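Local structure of putative esterase aq_1494 (Aquifex aeolicus, 2EGI) at residues P2-R7 against V72-L77. The protein is probably a hot-dog-fold thioesterase that hydrolyses fatty acyl-CoA. Residues are numbered along the deposited sequence; the frame is centred on the assembly and turned at random.
Sequences PFIYRR and VFEVHL
The N-terminal strand of the hot-dog fold, 3-8, pairs antiparallel with the start of strand 72-82, the short segments crossing at 155°. Phe3 with Leu77, Tyr5 with Val75 and Arg7 with Phe73 form hydrogen-bonded pairs, each closed by two backbone bonds; Val75 N to Tyr5 O, at 2.7 Å, is the shortest of the six. Ile4 with His76 and Arg6 with Glu74 are the non-hydrogen-bonded pairs between them.

The side chains of Phe3, Tyr5, Arg7, Phe73, Val75 and Leu77 share the face that helix 22-39 packs against. Tyr5 CB lies 4.1 Å from Val75 CB, while the Tyr5 hydroxyl is hydrogen-bonded to Glu31 of that helix. Phe73, its CG wedged between backbone N and carbonyl carbon (chi1 71°), lays one ring face over Arg7 O, with CD2 3.5 Å from that oxygen, and its CZ meets Arg7 CB at 3.9 Å. Beyond this, the Arg7 chain bends away to form salt bridges with Glu13 and Glu31.

On the other face, Ile4 CG1 sits over the His76 ring, 4.0 Å from its centroid, in a CH-pi contact, and Ile4 CG2 rests 3.7 Å from Glu74 CD. His76 NE2 donates to Glu74 OE1 at 2.8 Å, nearly straight (170°) and in the ring plane, though it meets the oxygen from above the carboxylate plane. Replacing His76 with an alanine would probably leave Glu74 OE1 without this donor and Ile4 without the ring beneath it. Glu74 OE2 faces Arg6 NE only at long range, 3.9 Å, well out of the guanidinium plane and with no N-H aimed at it. Of the two, the imidazole is therefore the partner likely to fix the carboxylate's orientation, while Arg6 probably contributes only a diffuse electrostatic pull.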
ATOM      1  N   PRO B   2     -14.874 -17.594 -15.443  1.00 31.33           N
ATOM      2  CA  PRO B   2     -13.608 -18.055 -14.825  1.00 28.59           C
ATOM      3  C   PRO B   2     -12.404 -17.385 -15.479  1.00 28.64           C
ATOM      4  O   PRO B   2     -11.644 -18.024 -16.218  1.00 27.14           O
ATOM      5  CB  PRO B   2     -13.570 -19.560 -15.000  1.00 30.18           C
ATOM      6  CG  PRO B   2     -15.056 -19.889 -14.915  1.00 32.87           C
ATOM      7  CD  PRO B   2     -15.747 -18.752 -15.713  1.00 33.84           C
ATOM      8  N   PHE B   3     -12.247 -16.092 -15.197  1.00 23.69           N
ATOM      9  CA  PHE B   3     -11.166 -15.286 -15.741  1.00 20.97           C
ATOM     10  C   PHE B   3      -9.921 -15.436 -14.892  1.00 18.39           C
ATOM     11  O   PHE B   3      -9.978 -15.282 -13.677  1.00 16.91           O
ATOM     12  CB  PHE B   3     -11.572 -13.811 -15.767  1.00 21.99           C
ATOM     13  CG  PHE B   3     -10.513 -12.901 -16.326  1.00 23.73           C
ATOM     14  CD1 PHE B   3     -10.297 -12.822 -17.700  1.00 22.82           C
ATOM     15  CD2 PHE B   3      -9.723 -12.130 -15.476  1.00 22.05           C
ATOM     16  CE1 PHE B   3      -9.311 -11.992 -18.220  1.00 23.32           C
ATOM     17  CE2 PHE B   3      -8.737 -11.301 -15.980  1.00 23.06           C
ATOM     18  CZ  PHE B   3      -8.529 -11.229 -17.359  1.00 24.22           C
ATOM     19  N   ILE B   4      -8.797 -15.717 -15.538  1.00 15.82           N
ATOM     20  CA  ILE B   4      -7.539 -15.869 -14.833  1.00 15.26           C
ATOM     21  C   ILE B   4      -6.656 -14.625 -14.918  1.00 14.96           C
ATOM     22  O   ILE B   4      -6.423 -14.086 -15.992  1.00 15.09           O
ATOM     23  CB  ILE B   4      -6.714 -17.045 -15.381  1.00 15.34           C
ATOM     24  CG1 ILE B   4      -7.516 -18.344 -15.287  1.00 16.76           C
ATOM     25  CG2 ILE B   4      -5.401 -17.154 -14.597  1.00 16.22           C
ATOM     26  CD1 ILE B   4      -6.758 -19.563 -15.785  1.00 12.77           C
ATOM     27  N   TYR B   5      -6.164 -14.188 -13.768  1.00 14.14           N
ATOM     28  CA  TYR B   5      -5.269 -13.044 -13.688  1.00 16.61           C
ATOM     29  C   TYR B   5      -3.961 -13.525 -13.062  1.00 17.29           C
ATOM     30  O   TYR B   5      -3.956 -14.059 -11.952  1.00 17.97           O
ATOM     31  CB  TYR B   5      -5.867 -11.942 -12.822  1.00 15.50           C
ATOM     32  CG  TYR B   5      -4.933 -10.779 -12.644  1.00 13.25           C
ATOM     33  CD1 TYR B   5      -4.463 -10.067 -13.747  1.00 13.24           C
ATOM     34  CD2 TYR B   5      -4.516 -10.387 -11.379  1.00 13.88           C
ATOM     35  CE1 TYR B   5      -3.602  -8.992 -13.594  1.00 13.70           C
ATOM     36  CE2 TYR B   5      -3.654  -9.307 -11.209  1.00 14.31           C
ATOM     37  CZ  TYR B   5      -3.203  -8.612 -12.322  1.00 14.36           C
ATOM     38  OH  TYR B   5      -2.381  -7.521 -12.156  1.00 15.72           O
ATOM     39  N   ARG B   6      -2.862 -13.317 -13.775  1.00 17.32           N
ATOM     40  CA  ARG B   6      -1.541 -13.760 -13.337  1.00 19.85           C
ATOM     41  C   ARG B   6      -0.711 -12.602 -12.797  1.00 19.78           C
ATOM     42  O   ARG B   6      -0.693 -11.517 -13.393  1.00 18.69           O
ATOM     43  CB  ARG B   6      -0.813 -14.419 -14.519  1.00 22.78           C
ATOM     44  CG  ARG B   6      -1.664 -15.464 -15.228  1.00 25.87           C
ATOM     45  CD  ARG B   6      -0.978 -16.063 -16.447  1.00 29.71           C
ATOM     46  NE  ARG B   6      -1.852 -17.039 -17.093  1.00 32.77           N
ATOM     47  CZ  ARG B   6      -2.963 -16.731 -17.756  1.00 32.98           C
ATOM     48  NH1 ARG B   6      -3.340 -15.467 -17.878  1.00 33.82           N
ATOM     49  NH2 ARG B   6      -3.715 -17.692 -18.270  1.00 33.64           N
ATOM     50  N   ARG B   7      -0.025 -12.843 -11.680  1.00 16.84           N
ATOM     51  CA  ARG B   7       0.795 -11.815 -11.039  1.00 18.99           C
ATOM     52  C   ARG B   7       1.869 -12.458 -10.150  1.00 18.51           C
ATOM     53  O   ARG B   7       1.715 -13.589  -9.689  1.00 19.44           O
ATOM     54  CB  ARG B   7      -0.113 -10.895 -10.193  1.00 17.28           C
ATOM     55  CG  ARG B   7       0.563  -9.714  -9.491  1.00 18.38           C
ATOM     56  CD  ARG B   7       0.482  -8.388 -10.237  1.00 17.22           C
ATOM     57  NE  ARG B   7       0.236  -7.271  -9.327  1.00 19.81           N
ATOM     58  CZ  ARG B   7       0.961  -7.007  -8.242  1.00 17.42           C
ATOM     59  NH1 ARG B   7       1.992  -7.771  -7.917  1.00 17.10           N
ATOM     60  NH2 ARG B   7       0.654  -5.977  -7.470  1.00 20.76           N
ATOM     61  N   VAL B  72       4.800 -16.657  -7.536  1.00 19.17           N
ATOM     62  CA  VAL B  72       3.990 -16.502  -8.731  1.00 19.90           C
ATOM     63  C   VAL B  72       2.622 -17.034  -8.318  1.00 18.78           C
ATOM     64  O   VAL B  72       2.536 -18.104  -7.730  1.00 19.86           O
ATOM     65  CB  VAL B  72       4.530 -17.351  -9.909  1.00 21.43           C
ATOM     66  CG1 VAL B  72       3.501 -17.398 -11.024  1.00 20.78           C
ATOM     67  CG2 VAL B  72       5.838 -16.749 -10.440  1.00 22.09           C
ATOM     68  N   PHE B  73       1.557 -16.291  -8.590  1.00 18.08           N
ATOM     69  CA  PHE B  73       0.231 -16.762  -8.209  1.00 17.83           C
ATOM     70  C   PHE B  73      -0.823 -16.339  -9.213  1.00 16.10           C
ATOM     71  O   PHE B  73      -0.554 -15.533 -10.091  1.00 16.57           O
ATOM     72  CB  PHE B  73      -0.131 -16.252  -6.804  1.00 18.11           C
ATOM     73  CG  PHE B  73      -0.406 -14.764  -6.731  1.00 18.38           C
ATOM     74  CD1 PHE B  73      -1.689 -14.266  -6.938  1.00 18.71           C
ATOM     75  CD2 PHE B  73       0.615 -13.868  -6.423  1.00 16.81           C
ATOM     76  CE1 PHE B  73      -1.956 -12.892  -6.834  1.00 18.40           C
ATOM     77  CE2 PHE B  73       0.360 -12.497  -6.318  1.00 17.52           C
ATOM     78  CZ  PHE B  73      -0.928 -12.008  -6.522  1.00 16.24           C
ATOM     79  N   GLU B  74      -2.018 -16.903  -9.089  1.00 16.74           N
ATOM     80  CA  GLU B  74      -3.111 -16.560  -9.988  1.00 18.15           C
ATOM     81  C   GLU B  74      -4.356 -16.192  -9.210  1.00 17.39           C
ATOM     82  O   GLU B  74      -4.639 -16.751  -8.152  1.00 15.23           O
ATOM     83  CB  GLU B  74      -3.461 -17.725 -10.929  1.00 19.19           C
ATOM     84  CG  GLU B  74      -2.322 -18.209 -11.823  1.00 20.66           C
ATOM     85  CD  GLU B  74      -2.787 -19.215 -12.878  1.00 24.01           C
ATOM     86  OE1 GLU B  74      -3.758 -19.958 -12.616  1.00 22.97           O
ATOM     87  OE2 GLU B  74      -2.172 -19.274 -13.966  1.00 24.43           O
ATOM     88  N   VAL B  75      -5.089 -15.222  -9.738  1.00 18.31           N
ATOM     89  CA  VAL B  75      -6.337 -14.808  -9.136  1.00 17.34           C
ATOM     90  C   VAL B  75      -7.395 -15.242 -10.143  1.00 17.59           C
ATOM     91  O   VAL B  75      -7.397 -14.797 -11.287  1.00 17.73           O
ATOM     92  CB  VAL B  75      -6.422 -13.271  -8.943  1.00 18.62           C
ATOM     93  CG1 VAL B  75      -7.799 -12.891  -8.419  1.00 18.37           C
ATOM     94  CG2 VAL B  75      -5.358 -12.800  -7.971  1.00 18.40           C
ATOM     95  N   HIS B  76      -8.269 -16.146  -9.734  1.00 19.02           N
ATOM     96  CA  HIS B  76      -9.332 -16.591 -10.623  1.00 19.84           C
ATOM     97  C   HIS B  76     -10.613 -15.883 -10.179  1.00 18.52           C
ATOM     98  O   HIS B  76     -11.013 -16.017  -9.027  1.00 16.22           O
ATOM     99  CB  HIS B  76      -9.500 -18.110 -10.534  1.00 18.29           C
ATOM    100  CG  HIS B  76      -8.338 -18.881 -11.078  1.00 19.18           C
ATOM    101  ND1 HIS B  76      -8.410 -20.229 -11.369  1.00 18.09           N
ATOM    102  CD2 HIS B  76      -7.077 -18.500 -11.390  1.00 18.05           C
ATOM    103  CE1 HIS B  76      -7.246 -20.640 -11.835  1.00 18.73           C
ATOM    104  NE2 HIS B  76      -6.417 -19.609 -11.858  1.00 17.14           N
ATOM    105  N   LEU B  77     -11.252 -15.125 -11.069  1.00 18.31           N
ATOM    106  CA  LEU B  77     -12.468 -14.440 -10.656  1.00 20.14           C
ATOM    107  C   LEU B  77     -13.689 -14.907 -11.403  1.00 21.12           C
ATOM    108  O   LEU B  77     -13.636 -15.209 -12.584  1.00 22.72           O
ATOM    109  CB  LEU B  77     -12.330 -12.912 -10.765  1.00 21.70           C
ATOM    110  CG  LEU B  77     -12.627 -12.018 -11.978  1.00 23.48           C
ATOM    111  CD1 LEU B  77     -14.048 -12.171 -12.520  1.00 20.19           C
ATOM    112  CD2 LEU B  77     -12.424 -10.586 -11.513  1.00 22.95           C
TER